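Local coordinates for protein UDP-L-Rhamnose Synthase (Acanthamoeba polyphaga mimivirus, PDB 7JID) that makes UDP-L-rhamnose with NADP(H) as cofactor, probably reducing a 4-keto sugar nucleotide as RmlD-type enzymes of the Rossmann-fold dehydrogenase/reductase superfamily do, at residues A[58-62]-A[85-90]; A[70-74]-A[136-140]; A[104-110]-A[157-163]. One frame throughout, in Å; residues are numbered along the deposited sequence.

The three contacts lie around the NADP and UDP-rhamnose sites of one Rossmann-type domain. Interaction 1 sets the loop after strand 54-57 against helix 79-99; interaction 2 sets a later part of that loop against the start of helix 138-150; interaction 3 pairs neighbouring strands 103-109 and 157-162. The centres of interactions 1 and 2 are about 13 Å apart, those of 1 and 3 about 11 Å and those of 2 and 3 about 18 Å. Along the chain, interaction 1 closes before interaction 3 opens, whereas interaction 2 crosses both. Thr-62 packs on Tyr-139, Phe-58 on Leu-107 and Tyr-139 on Thr-109. Cofactor loop, helix start and strand ends thus meet where the two ligand sites adjoin.

Interaction 1 (A[58-62]-A[85-90]); sequences FIGRT and DNLYGP. With NAP (NADP nicotinamide-adenine-dinucleotide phosphate), chain D.
Residues 58-62 form an irregular, mostly extended loop, with phi/psi of -108/159 at Ile-59, 162/178 at Gly-60 and -126/107 at Arg-61. They run past helical residues 85-90, which include a wide pi-type turn at 85-88 and a kink at Pro-90, whose nitrogen makes no bond to the preceding turn. The backbones come closest at Gly-60 and Asp-85, with CA atoms 4.8 Å apart. A side chain at Gly-60 would collide with Asn-86 OD1 and with O3D of NADP. Asn-86 (chi1 m) clamps the loop through its amide: Arg-61 N donates to Asn-86 OD1 at 2.8 Å, and Asn-86 ND2 to Arg-61 O at 3.0 Å. One water joins Ile-59 O (2.7 Å) to Asp-85 O (2.9 Å).

Arg-61 (t, p, p) curls back so that NE forms a salt bridge with Asp-85 OD2 at 2.7 Å, and its NH1 donates to phosphate oxygen O3X of NADP at 2.8 Å. Asp-85 OD1 accepts from adenine N6A at 2.9 Å. The pair thus reads both the adenine and the 2'-phosphate, consistent with use of NADP(H). Ile-59 CD1 meets Pro-90 CD at 4.0 Å. The loop leaves strand 54-57 beside strand 5-9, while helix 79-99 packs through Asn-86 and Pro-90 on helix 138-150 and through Pro-90 on Tyr-106 of strand 103-109.

Interaction 2 (A[70-74]-A[136-140]); sequences IDYLE and GSSYS. With AWU ([[(2~{R},3~{S},4~{R},5~{R})-5-[2,4-bis(oxidanylidene)pyrimidin-1-yl]-3,4-bis(oxidanyl)oxolan-2-yl]methoxy-oxidanyl-phosphoryl] [(2~{R},3~{R},4~{R},5~{R},6~{S})-6-methyl-3,4,5-tris(oxidanyl)oxan-2-yl] hydrogen phosphate), chain C.
This buried contact of a short 3-10 turn with a helix N-terminus lies at the edge of the substrate pocket in the Rossmann-type domain. It includes Tyr-139, which with Lys-143 makes up the YxxxK motif of short-chain dehydrogenases/reductases. Residues 70-74 form the 3-10 turn, with Leu-73 N bonded to Ile-70 O at 3.1 Å and Glu-74 N to Asp-71 O at 3.0 Å. Ser-137 (phi/psi -135/154, chi1 p) is the N-cap of helix 138-150, its OG accepting from Ser-140 N at 3.0 Å. CA atoms are nearest between Ile-70 and Tyr-139 (6.3 Å) and between Glu-74 and Ser-138 (6.4 Å).

Glu-74 (m, m) folds its carboxylate over the first turn of the helix: Ser-138 N donates to Glu-74 OE2 at 2.7 Å, and Ser-138 OG to Glu-74 OE1 at 2.7 Å. This places a negative charge at the positive end of the helix dipole. One water donates to Ile-70 O (2.9 Å) and Glu-74 OE2 (2.6 Å) and accepts from Tyr-139 N (3.0 Å). Inward of this, Ile-70 CG2 sits over one face of the Tyr-139 ring in a CH-pi contact, 4.0 Å from its centroid, while Leu-73 CD1 meets Tyr-139 CB at 3.8 Å. The same turn holds UDP-rhamnose (AWU), Ile-70 N donating to its phosphate oxygen O2B at 3.0 Å. With chi1 t, Tyr-139 reaches the rhamnose, consistent with the proton-relay role of the motif tyrosine in this superfamily: its OH is hydrogen-bonded to sugar O4' at 2.8 Å.

Interaction 3 (A[104-110]-A[157-163]); sequences LTYLGTG and VLNLRIR. With AWU ([[(2~{R},3~{S},4~{R},5~{R})-5-[2,4-bis(oxidanylidene)pyrimidin-1-yl]-3,4-bis(oxidanyl)oxolan-2-yl]methoxy-oxidanyl-phosphoryl] [(2~{R},3~{R},4~{R},5~{R},6~{S})-6-methyl-3,4,5-tris(oxidanyl)oxan-2-yl] hydrogen phosphate), chain C.
Leucines and an isoleucine fill the apolar centre: Leu-107 (chi1 t, chi2 p) puts CD1 3.9 Å from Leu-160 CB and 3.7 Å from Ile-162 CG2. Thr-105 and Leu-158 share this face of the sheet, under helix 195-207. On the other face Leu-104 CD2 meets Val-157 CG2 at 3.9 Å, beneath helix 79-99. Between these faces run parallel strands 104-109 and 157-162, neighbours between 54-57 and 212-215 in the Rossmann sheet, their axes 4.2 Å apart at closest and crossing at -37°. Leu-104 pairs with Val-157, and so on to Leu-107 with Leu-160. Hydrogen bonds run from Leu-158 N to Leu-104 O (2.8 Å), Tyr-106 N to Leu-158 O (2.7 Å), Leu-160 N to Tyr-106 O (3.0 Å) and Gly-108 N to Leu-160 O (2.7 Å); beyond them Gly-110 N donates to Ile-162 O (2.9 Å).

The Leu-104/Val-157 face turns polar along the strands: Tyr-106 OH is hydrogen-bonded to Lys-143 NZ, Asn-159 ND2 to Thr-213 OG1, and Arg-161 forms a salt bridge with Asp-147. At the carboxyl ends, where Rossmann folds bind ligands, Thr-109 OG1 is hydrogen-bonded to rhamnose O4' at 2.8 Å, the position expected of the family's active-site serine or threonine.

Interaction 1 (A[58-62]-A[85-90])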
loop_
_atom_site.group_PDB
_atom_site.type_symbol
_atom_site.label_atom_id
_atom_site.label_comp_id
_atom_site.label_asym_id
_atom_site.label_seq_id
_atom_site.Cartn_x
_atom_site.Cartn_y
_atom_site.Cartn_z
ATOM N N PHE A 58 15.327 -5.856 -6.989
ATOM C CA PHE A 58 14.751 -7.080 -7.601
ATOM C C PHE A 58 13.963 -7.850 -6.565
ATOM O O PHE A 58 14.127 -9.070 -6.494
ATOM C CB PHE A 58 15.843 -7.901 -8.275
ATOM C CG PHE A 58 16.625 -7.095 -9.270
ATOM C CD1 PHE A 58 16.006 -6.570 -10.387
ATOM C CD2 PHE A 58 17.953 -6.759 -9.031
ATOM C CE1 PHE A 58 16.687 -5.770 -11.291
ATOM C CE2 PHE A 58 18.642 -5.988 -9.955
ATOM C CZ PHE A 58 18.008 -5.462 -11.052
ATOM N N ILE A 59 13.179 -7.132 -5.771
ATOM C CA ILE A 59 12.488 -7.747 -4.614
ATOM C C ILE A 59 11.000 -7.845 -4.941
ATOM O O ILE A 59 10.442 -7.022 -5.696
ATOM C CB ILE A 59 12.704 -7.014 -3.283
ATOM C CG1 ILE A 59 11.988 -5.662 -3.272
ATOM C CG2 ILE A 59 14.198 -6.914 -2.976
ATOM C CD1 ILE A 59 12.101 -4.882 -1.985
ATOM N N GLY A 60 10.363 -8.742 -4.208
ATOM C CA GLY A 60 8.897 -8.843 -4.163
ATOM C C GLY A 60 8.466 -10.179 -3.626
ATOM O O GLY A 60 9.324 -11.036 -3.345
ATOM N N ARG A 61 7.166 -10.344 -3.505
ATOM C CA ARG A 61 6.581 -11.575 -2.942
ATOM C C ARG A 61 5.590 -12.091 -3.968
ATOM O O ARG A 61 4.588 -11.427 -4.193
ATOM C CB ARG A 61 5.997 -11.316 -1.554
ATOM C CG ARG A 61 5.589 -12.586 -0.823
ATOM C CD ARG A 61 6.748 -13.452 -0.366
ATOM N NE ARG A 61 7.847 -12.646 0.134
ATOM C CZ ARG A 61 9.101 -13.038 0.277
ATOM N NH1 ARG A 61 10.027 -12.177 0.676
ATOM N NH2 ARG A 61 9.453 -14.285 -0.007
ATOM N N THR A 62 5.957 -13.168 -4.653
ATOM C CA THR A 62 5.278 -13.584 -5.915
ATOM C C THR A 62 4.992 -15.081 -5.948
ATOM O O THR A 62 4.443 -15.536 -6.975
ATOM C CB THR A 62 6.089 -13.200 -7.142
ATOM O OG1 THR A 62 7.340 -13.911 -7.117
ATOM C CG2 THR A 62 6.243 -11.693 -7.235
ATOM N N ASP A 85 6.461 -6.424 0.908
ATOM C CA ASP A 85 7.512 -6.732 -0.075
ATOM C C ASP A 85 7.231 -6.033 -1.391
ATOM O O ASP A 85 8.189 -5.796 -2.129
ATOM C CB ASP A 85 7.691 -8.247 -0.208
ATOM C CG ASP A 85 8.157 -8.936 1.068
ATOM O OD1 ASP A 85 8.797 -8.277 1.926
ATOM O OD2 ASP A 85 7.891 -10.172 1.197
ATOM N N ASN A 86 5.948 -5.846 -1.746
ATOM C CA ASN A 86 5.553 -5.427 -3.103
ATOM C C ASN A 86 5.225 -3.928 -3.133
ATOM O O ASN A 86 5.038 -3.437 -4.261
ATOM C CB ASN A 86 4.347 -6.227 -3.605
ATOM C CG ASN A 86 4.709 -7.669 -3.833
ATOM O OD1 ASN A 86 5.819 -7.964 -4.263
ATOM N ND2 ASN A 86 3.717 -8.564 -3.695
ATOM N N LEU A 87 5.148 -3.258 -1.969
ATOM C CA LEU A 87 4.927 -1.794 -1.945
ATOM C C LEU A 87 5.861 -1.155 -0.926
ATOM O O LEU A 87 6.635 -0.229 -1.304
ATOM C CB LEU A 87 3.455 -1.517 -1.643
ATOM C CG LEU A 87 3.017 -0.063 -1.776
ATOM C CD1 LEU A 87 1.543 -0.020 -2.131
ATOM C CD2 LEU A 87 3.296 0.709 -0.494
ATOM N N TYR A 88 5.708 -1.473 0.362
ATOM C CA TYR A 88 6.457 -0.745 1.404
ATOM C C TYR A 88 7.969 -0.786 1.175
ATOM O O TYR A 88 8.619 0.318 1.219
ATOM C CB TYR A 88 6.067 -1.200 2.809
ATOM C CG TYR A 88 6.697 -0.355 3.891
ATOM C CD1 TYR A 88 6.289 0.959 4.094
ATOM C CD2 TYR A 88 7.780 -0.806 4.604
ATOM C CE1 TYR A 88 6.888 1.766 5.045
ATOM C CE2 TYR A 88 8.391 -0.006 5.571
ATOM C CZ TYR A 88 7.965 1.300 5.767
ATOM O OH TYR A 88 8.612 2.107 6.659
ATOM N N GLY A 89 8.586 -1.964 1.032
ATOM C CA GLY A 89 10.039 -2.097 0.816
ATOM C C GLY A 89 10.488 -1.226 -0.356
ATOM O O GLY A 89 11.418 -0.419 -0.218
ATOM N N PRO A 90 9.875 -1.363 -1.550
ATOM C CA PRO A 90 10.252 -0.517 -2.685
ATOM C C PRO A 90 10.137 0.990 -2.380
ATOM O O PRO A 90 10.993 1.725 -2.816
ATOM C CB PRO A 90 9.244 -0.979 -3.770
ATOM C CG PRO A 90 9.054 -2.450 -3.450
ATOM C CD PRO A 90 8.937 -2.456 -1.929
HETATM P PA NAP D . 12.363 -14.183 -6.628
HETATM O O1A NAP D . 13.277 -15.248 -7.192
HETATM O O2A NAP D . 11.335 -14.577 -5.614
HETATM O O5B NAP D . 13.375 -13.108 -6.057
HETATM C C5B NAP D . 12.926 -12.103 -5.147
HETATM C C4B NAP D . 13.965 -11.696 -4.114
HETATM O O4B NAP D . 13.524 -10.582 -3.349
HETATM C C3B NAP D . 14.207 -12.866 -3.170
HETATM O O3B NAP D . 15.649 -12.988 -3.152
HETATM C C2B NAP D . 13.646 -12.347 -1.852
HETATM O O2B NAP D . 14.489 -12.748 -0.815
HETATM C C1B NAP D . 13.748 -10.828 -1.975
HETATM N N9A NAP D . 12.889 -10.006 -1.144
HETATM C C8A NAP D . 11.565 -10.018 -1.100
HETATM N N7A NAP D . 11.114 -9.090 -0.253
HETATM C C5A NAP D . 12.186 -8.478 0.267
HETATM C C6A NAP D . 12.365 -7.458 1.227
HETATM N N6A NAP D . 11.308 -6.914 1.785
HETATM N N1A NAP D . 13.665 -7.110 1.525
HETATM C C2A NAP D . 14.691 -7.702 0.898
HETATM N N3A NAP D . 14.618 -8.686 -0.012
HETATM C C4A NAP D . 13.355 -9.069 -0.345
HETATM O O3 NAP D . 11.532 -13.340 -7.720
HETATM P PN NAP D . 12.075 -12.760 -9.136
HETATM O O1N NAP D . 11.103 -13.428 -10.093
HETATM O O2N NAP D . 13.536 -12.695 -9.299
HETATM O O5D NAP D . 11.496 -11.289 -9.050
HETATM C C5D NAP D . 12.107 -10.076 -8.632
HETATM C C4D NAP D . 10.970 -9.062 -8.309
HETATM O O4D NAP D . 11.134 -7.962 -9.148
HETATM C C3D NAP D . 9.638 -9.685 -8.669
HETATM O O3D NAP D . 8.489 -8.896 -8.179
HETATM C C2D NAP D . 9.954 -9.696 -10.183
HETATM O O2D NAP D . 8.885 -9.887 -11.120
HETATM C C1D NAP D . 10.580 -8.345 -10.412
HETATM P P2B NAP D . 13.946 -13.623 0.393
HETATM O O1X NAP D . 13.817 -15.018 -0.043
HETATM O O2X NAP D . 15.180 -13.447 1.298
HETATM O O3X NAP D . 12.651 -13.085 1.011
HETATM O O HOH W 1 8.496 -5.266 -4.916
#

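Interaction 2 (A[70-74]-A[136-140])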
loop_
_atom_site.group_PDB
_atom_site.type_symbol
_atom_site.label_atom_id
_atom_site.label_comp_id
_atom_site.label_asym_id
_atom_site.label_seq_id
_atom_site.Cartn_x
_atom_site.Cartn_y
_atom_site.Cartn_z
ATOM N N ILE A 70 1.573 -16.117 -7.972
ATOM C CA ILE A 70 0.993 -15.012 -7.183
ATOM C C ILE A 70 -0.268 -15.467 -6.481
ATOM O O ILE A 70 -0.742 -14.728 -5.610
ATOM C CB ILE A 70 0.736 -13.774 -8.055
ATOM C CG1 ILE A 70 -0.257 -14.074 -9.194
ATOM C CG2 ILE A 70 2.069 -13.221 -8.529
ATOM C CD1 ILE A 70 -0.930 -12.847 -9.777
ATOM N N ASP A 71 -0.767 -16.680 -6.752
ATOM C CA ASP A 71 -1.916 -17.181 -5.977
ATOM C C ASP A 71 -1.563 -17.226 -4.480
ATOM O O ASP A 71 -2.466 -17.193 -3.629
ATOM C CB ASP A 71 -2.312 -18.566 -6.487
ATOM C CG ASP A 71 -3.248 -18.499 -7.671
ATOM O OD1 ASP A 71 -3.472 -17.386 -8.154
ATOM O OD2 ASP A 71 -3.864 -19.559 -7.982
ATOM N N TYR A 72 -0.278 -17.312 -4.170
ATOM C CA TYR A 72 0.278 -17.418 -2.802
ATOM C C TYR A 72 -0.322 -16.265 -1.994
ATOM O O TYR A 72 -0.648 -16.427 -0.810
ATOM C CB TYR A 72 1.801 -17.357 -2.848
ATOM C CG TYR A 72 2.443 -17.128 -1.506
ATOM C CD1 TYR A 72 2.945 -15.889 -1.135
ATOM C CD2 TYR A 72 2.541 -18.172 -0.615
ATOM C CE1 TYR A 72 3.493 -15.675 0.121
ATOM C CE2 TYR A 72 3.108 -17.982 0.631
ATOM C CZ TYR A 72 3.614 -16.748 0.994
ATOM O OH TYR A 72 4.139 -16.600 2.256
ATOM N N LEU A 73 -0.426 -15.059 -2.592
ATOM C CA LEU A 73 -0.831 -13.841 -1.843
ATOM C C LEU A 73 -2.322 -13.793 -1.542
ATOM O O LEU A 73 -2.711 -12.904 -0.798
ATOM C CB LEU A 73 -0.438 -12.568 -2.607
ATOM C CG LEU A 73 1.047 -12.469 -2.929
ATOM C CD1 LEU A 73 1.295 -11.403 -3.982
ATOM C CD2 LEU A 73 1.815 -12.191 -1.656
ATOM N N GLU A 74 -3.134 -14.721 -2.070
ATOM C CA GLU A 74 -4.604 -14.660 -1.855
ATOM C C GLU A 74 -4.990 -15.317 -0.516
ATOM O O GLU A 74 -6.121 -15.082 -0.065
ATOM C CB GLU A 74 -5.328 -15.291 -3.042
ATOM C CG GLU A 74 -4.969 -14.652 -4.377
ATOM C CD GLU A 74 -5.287 -13.168 -4.470
ATOM O OE1 GLU A 74 -6.026 -12.664 -3.584
ATOM O OE2 GLU A 74 -4.803 -12.499 -5.423
ATOM N N GLY A 136 -7.618 -7.804 -10.710
ATOM C CA GLY A 136 -8.122 -9.178 -10.546
ATOM C C GLY A 136 -7.229 -10.111 -9.765
ATOM O O GLY A 136 -7.587 -11.322 -9.590
ATOM N N SER A 137 -6.072 -9.647 -9.281
ATOM C CA SER A 137 -5.248 -10.417 -8.321
ATOM C C SER A 137 -4.820 -9.421 -7.228
ATOM O O SER A 137 -4.643 -8.210 -7.514
ATOM C CB SER A 137 -4.069 -11.097 -8.943
ATOM O OG SER A 137 -3.138 -10.131 -9.424
ATOM N N SER A 138 -4.547 -9.905 -6.034
ATOM C CA SER A 138 -4.069 -9.046 -4.926
ATOM C C SER A 138 -2.682 -8.497 -5.272
ATOM O O SER A 138 -2.404 -7.294 -4.994
ATOM C CB SER A 138 -4.107 -9.775 -3.617
ATOM O OG SER A 138 -5.474 -10.010 -3.245
ATOM N N TYR A 139 -1.870 -9.323 -5.933
ATOM C CA TYR A 139 -0.532 -8.919 -6.467
ATOM C C TYR A 139 -0.698 -7.705 -7.368
ATOM O O TYR A 139 -0.031 -6.657 -7.222
ATOM C CB TYR A 139 0.096 -10.025 -7.297
ATOM C CG TYR A 139 1.387 -9.628 -7.970
ATOM C CD1 TYR A 139 2.586 -9.571 -7.264
ATOM C CD2 TYR A 139 1.419 -9.375 -9.328
ATOM C CE1 TYR A 139 3.764 -9.210 -7.901
ATOM C CE2 TYR A 139 2.604 -9.032 -9.980
ATOM C CZ TYR A 139 3.781 -8.972 -9.259
ATOM O OH TYR A 139 4.945 -8.630 -9.914
ATOM N N SER A 140 -1.602 -7.813 -8.344
ATOM C CA SER A 140 -1.743 -6.776 -9.381
ATOM C C SER A 140 -2.262 -5.495 -8.728
ATOM O O SER A 140 -1.830 -4.375 -9.076
ATOM C CB SER A 140 -2.598 -7.202 -10.535
ATOM O OG SER A 140 -1.907 -8.141 -11.345
HETATM P PA AWU C . 1.365 -18.015 -13.532
HETATM O O1A AWU C . 0.218 -18.167 -12.606
HETATM O O2A AWU C . 2.354 -19.162 -13.651
HETATM O O3A AWU C . 2.425 -16.815 -13.230
HETATM P PB AWU C . 2.135 -15.428 -12.387
HETATM O O1B AWU C . 0.883 -14.637 -12.838
HETATM O O2B AWU C . 2.315 -15.740 -10.884
HETATM O O3B AWU C . 3.388 -14.601 -12.941
HETATM C "C5'" AWU C . 4.913 -11.588 -11.624
HETATM O "O5'" AWU C . 4.681 -12.934 -11.994
HETATM C "C4'" AWU C . 5.149 -10.751 -12.869
HETATM O "O4'" AWU C . 5.218 -9.341 -12.559
HETATM C "C3'" AWU C . 4.014 -10.969 -13.815
HETATM O "O3'" AWU C . 4.384 -10.433 -15.058
HETATM C "C2'" AWU C . 3.732 -12.443 -14.085
HETATM C "C1'" AWU C . 3.656 -13.225 -12.848
HETATM N N1 AWU C . -1.622 -20.355 -17.076
HETATM C C2 AWU C . -2.181 -21.329 -17.886
HETATM O O2 AWU C . -2.179 -21.185 -19.126
HETATM N N3 AWU C . -2.601 -22.496 -17.304
HETATM C C4 AWU C . -2.624 -22.660 -15.954
HETATM O O4 AWU C . -3.012 -23.797 -15.494
HETATM C C5 AWU C . -2.042 -21.686 -15.142
HETATM C C6 AWU C . -1.635 -20.479 -15.701
HETATM C C1C AWU C . -1.130 -19.077 -17.665
HETATM C C2C AWU C . -1.608 -17.785 -17.002
HETATM C C3C AWU C . -0.440 -16.817 -17.322
HETATM C C4C AWU C . 0.726 -17.752 -17.319
HETATM C C5C AWU C . 1.646 -17.641 -16.121
HETATM C "C6'" AWU C . 6.138 -11.645 -10.713
HETATM O "O2'" AWU C . 4.851 -12.978 -14.761
HETATM O O2C AWU C . -2.803 -17.377 -17.620
HETATM O O3C AWU C . -0.549 -16.314 -18.642
HETATM O O4C AWU C . 0.238 -19.087 -17.310
HETATM O O5C AWU C . 0.797 -17.689 -14.951
HETATM O O HOH W 2 -2.259 -12.320 -6.037
#

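Interaction 3 (A[104-110]-A[157-163])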
loop_
_atom_site.group_PDB
_atom_site.type_symbol
_atom_site.label_atom_id
_atom_site.label_comp_id
_atom_site.label_asym_id
_atom_site.label_seq_id
_atom_site.Cartn_x
_atom_site.Cartn_y
_atom_site.Cartn_z
ATOM N N LEU A 104 18.184 4.837 -8.322
ATOM C CA LEU A 104 17.527 3.550 -7.992
ATOM C C LEU A 104 16.861 3.019 -9.255
ATOM O O LEU A 104 16.104 3.764 -9.866
ATOM C CB LEU A 104 16.491 3.760 -6.902
ATOM C CG LEU A 104 15.607 2.553 -6.554
ATOM C CD1 LEU A 104 16.448 1.418 -6.006
ATOM C CD2 LEU A 104 14.576 2.983 -5.545
ATOM N N THR A 105 17.127 1.758 -9.557
ATOM C CA THR A 105 16.330 0.966 -10.518
ATOM C C THR A 105 15.384 0.085 -9.704
ATOM O O THR A 105 15.861 -0.770 -8.981
ATOM C CB THR A 105 17.203 0.142 -11.471
ATOM O OG1 THR A 105 18.158 1.010 -12.105
ATOM C CG2 THR A 105 16.351 -0.542 -12.513
ATOM N N TYR A 106 14.094 0.277 -9.926
ATOM C CA TYR A 106 13.018 -0.565 -9.374
ATOM C C TYR A 106 12.473 -1.456 -10.497
ATOM O O TYR A 106 11.902 -0.959 -11.437
ATOM C CB TYR A 106 11.933 0.294 -8.723
ATOM C CG TYR A 106 10.649 -0.454 -8.493
ATOM C CD1 TYR A 106 10.590 -1.494 -7.567
ATOM C CD2 TYR A 106 9.515 -0.088 -9.169
ATOM C CE1 TYR A 106 9.414 -2.197 -7.382
ATOM C CE2 TYR A 106 8.325 -0.784 -8.997
ATOM C CZ TYR A 106 8.279 -1.805 -8.064
ATOM O OH TYR A 106 7.149 -2.557 -7.869
ATOM N N LEU A 107 12.635 -2.765 -10.360
ATOM C CA LEU A 107 12.023 -3.717 -11.333
ATOM C C LEU A 107 10.588 -3.982 -10.904
ATOM O O LEU A 107 10.387 -4.639 -9.861
ATOM C CB LEU A 107 12.824 -5.005 -11.425
ATOM C CG LEU A 107 12.483 -5.851 -12.663
ATOM C CD1 LEU A 107 12.602 -5.068 -13.955
ATOM C CD2 LEU A 107 13.393 -7.071 -12.729
ATOM N N GLY A 108 9.637 -3.318 -11.580
ATOM C CA GLY A 108 8.200 -3.456 -11.303
ATOM C C GLY A 108 7.549 -4.421 -12.273
ATOM O O GLY A 108 8.131 -5.413 -12.697
ATOM N N THR A 109 6.307 -4.118 -12.582
ATOM C CA THR A 109 5.463 -5.017 -13.384
ATOM C C THR A 109 4.523 -4.227 -14.277
ATOM O O THR A 109 3.993 -3.185 -13.844
ATOM C CB THR A 109 4.729 -6.011 -12.474
ATOM O OG1 THR A 109 3.996 -6.896 -13.320
ATOM C CG2 THR A 109 3.799 -5.315 -11.500
ATOM N N GLY A 110 4.265 -4.801 -15.462
ATOM C CA GLY A 110 3.184 -4.305 -16.317
ATOM C C GLY A 110 1.915 -5.128 -16.142
ATOM O O GLY A 110 0.964 -4.812 -16.873
ATOM N N VAL A 157 14.033 7.751 -9.713
ATOM C CA VAL A 157 13.874 6.265 -9.772
ATOM C C VAL A 157 13.541 5.824 -11.197
ATOM O O VAL A 157 12.664 6.447 -11.826
ATOM C CB VAL A 157 12.794 5.776 -8.811
ATOM C CG1 VAL A 157 12.507 4.294 -8.971
ATOM C CG2 VAL A 157 13.157 6.117 -7.370
ATOM N N LEU A 158 14.181 4.765 -11.633
ATOM C CA LEU A 158 13.856 4.087 -12.888
ATOM C C LEU A 158 12.859 2.964 -12.554
ATOM O O LEU A 158 13.297 1.995 -11.913
ATOM C CB LEU A 158 15.126 3.540 -13.545
ATOM C CG LEU A 158 14.962 2.862 -14.905
ATOM C CD1 LEU A 158 14.376 3.831 -15.916
ATOM C CD2 LEU A 158 16.291 2.277 -15.332
ATOM N N ASN A 159 11.627 3.078 -13.020
ATOM C CA ASN A 159 10.533 2.110 -12.772
ATOM C C ASN A 159 10.318 1.293 -14.051
ATOM O O ASN A 159 9.681 1.781 -14.970
ATOM C CB ASN A 159 9.325 2.851 -12.228
ATOM C CG ASN A 159 8.074 2.005 -12.252
ATOM O OD1 ASN A 159 8.140 0.840 -11.877
ATOM N ND2 ASN A 159 6.966 2.627 -12.595
ATOM N N LEU A 160 10.777 0.064 -14.066
ATOM C CA LEU A 160 10.710 -0.777 -15.284
ATOM C C LEU A 160 9.553 -1.780 -15.145
ATOM O O LEU A 160 9.502 -2.537 -14.162
ATOM C CB LEU A 160 12.018 -1.526 -15.537
ATOM C CG LEU A 160 13.218 -0.611 -15.774
ATOM C CD1 LEU A 160 14.456 -1.434 -16.010
ATOM C CD2 LEU A 160 12.960 0.400 -16.889
ATOM N N ARG A 161 8.575 -1.692 -16.036
ATOM C CA ARG A 161 7.454 -2.658 -16.043
ATOM C C ARG A 161 7.733 -3.871 -16.930
ATOM O O ARG A 161 7.591 -3.828 -18.175
ATOM C CB ARG A 161 6.211 -1.899 -16.510
ATOM C CG ARG A 161 5.752 -0.766 -15.622
ATOM C CD ARG A 161 4.498 -0.240 -16.268
ATOM N NE ARG A 161 3.906 0.915 -15.668
ATOM C CZ ARG A 161 3.155 1.804 -16.310
ATOM N NH1 ARG A 161 3.028 1.737 -17.628
ATOM N NH2 ARG A 161 2.593 2.779 -15.616
ATOM N N ILE A 162 8.203 -4.976 -16.330
ATOM C CA ILE A 162 8.369 -6.250 -17.078
ATOM C C ILE A 162 7.054 -7.029 -16.962
ATOM O O ILE A 162 6.284 -6.781 -16.019
ATOM C CB ILE A 162 9.578 -7.062 -16.600
ATOM C CG1 ILE A 162 9.465 -7.414 -15.115
ATOM C CG2 ILE A 162 10.860 -6.323 -16.957
ATOM C CD1 ILE A 162 10.319 -8.615 -14.752
ATOM N N ARG A 163 6.884 -7.961 -17.859
ATOM C CA ARG A 163 5.785 -8.939 -17.737
ATOM C C ARG A 163 6.267 -10.314 -18.116
ATOM O O ARG A 163 7.049 -10.445 -19.082
ATOM C CB ARG A 163 4.616 -8.570 -18.635
ATOM C CG ARG A 163 4.026 -7.214 -18.327
ATOM C CD ARG A 163 2.756 -6.930 -19.123
ATOM N NE ARG A 163 1.653 -7.773 -18.672
ATOM C CZ ARG A 163 0.906 -8.600 -19.403
ATOM N NH1 ARG A 163 1.238 -8.920 -20.634
ATOM N NH2 ARG A 163 -0.111 -9.216 -18.852
HETATM P PA AWU C . 1.365 -18.015 -13.532
HETATM O O1A AWU C . 0.218 -18.167 -12.606
HETATM O O2A AWU C . 2.354 -19.162 -13.651
HETATM O O3A AWU C . 2.425 -16.815 -13.230
HETATM P PB AWU C . 2.135 -15.428 -12.387
HETATM O O1B AWU C . 0.883 -14.637 -12.838
HETATM O O2B AWU C . 2.315 -15.740 -10.884
HETATM O O3B AWU C . 3.388 -14.601 -12.941
HETATM C "C5'" AWU C . 4.913 -11.588 -11.624
HETATM O "O5'" AWU C . 4.681 -12.934 -11.994
HETATM C "C4'" AWU C . 5.149 -10.751 -12.869
HETATM O "O4'" AWU C . 5.218 -9.341 -12.559
HETATM C "C3'" AWU C . 4.014 -10.969 -13.815
HETATM O "O3'" AWU C . 4.384 -10.433 -15.058
HETATM C "C2'" AWU C . 3.732 -12.443 -14.085
HETATM C "C1'" AWU C . 3.656 -13.225 -12.848
HETATM N N1 AWU C . -1.622 -20.355 -17.076
HETATM C C2 AWU C . -2.181 -21.329 -17.886
HETATM O O2 AWU C . -2.179 -21.185 -19.126
HETATM N N3 AWU C . -2.601 -22.496 -17.304
HETATM C C4 AWU C . -2.624 -22.660 -15.954
HETATM O O4 AWU C . -3.012 -23.797 -15.494
HETATM C C5 AWU C . -2.042 -21.686 -15.142
HETATM C C6 AWU C . -1.635 -20.479 -15.701
HETATM C C1C AWU C . -1.130 -19.077 -17.665
HETATM C C2C AWU C . -1.608 -17.785 -17.002
HETATM C C3C AWU C . -0.440 -16.817 -17.322
HETATM C C4C AWU C . 0.726 -17.752 -17.319
HETATM C C5C AWU C . 1.646 -17.641 -16.121
HETATM C "C6'" AWU C . 6.138 -11.645 -10.713
HETATM O "O2'" AWU C . 4.851 -12.978 -14.761
HETATM O O2C AWU C . -2.803 -17.377 -17.620
HETATM O O3C AWU C . -0.549 -16.314 -18.642
HETATM O O4C AWU C . 0.238 -19.087 -17.310
HETATM O O5C AWU C . 0.797 -17.689 -14.951
HETATM O O HOH W 3 5.903 -0.898 -11.881
#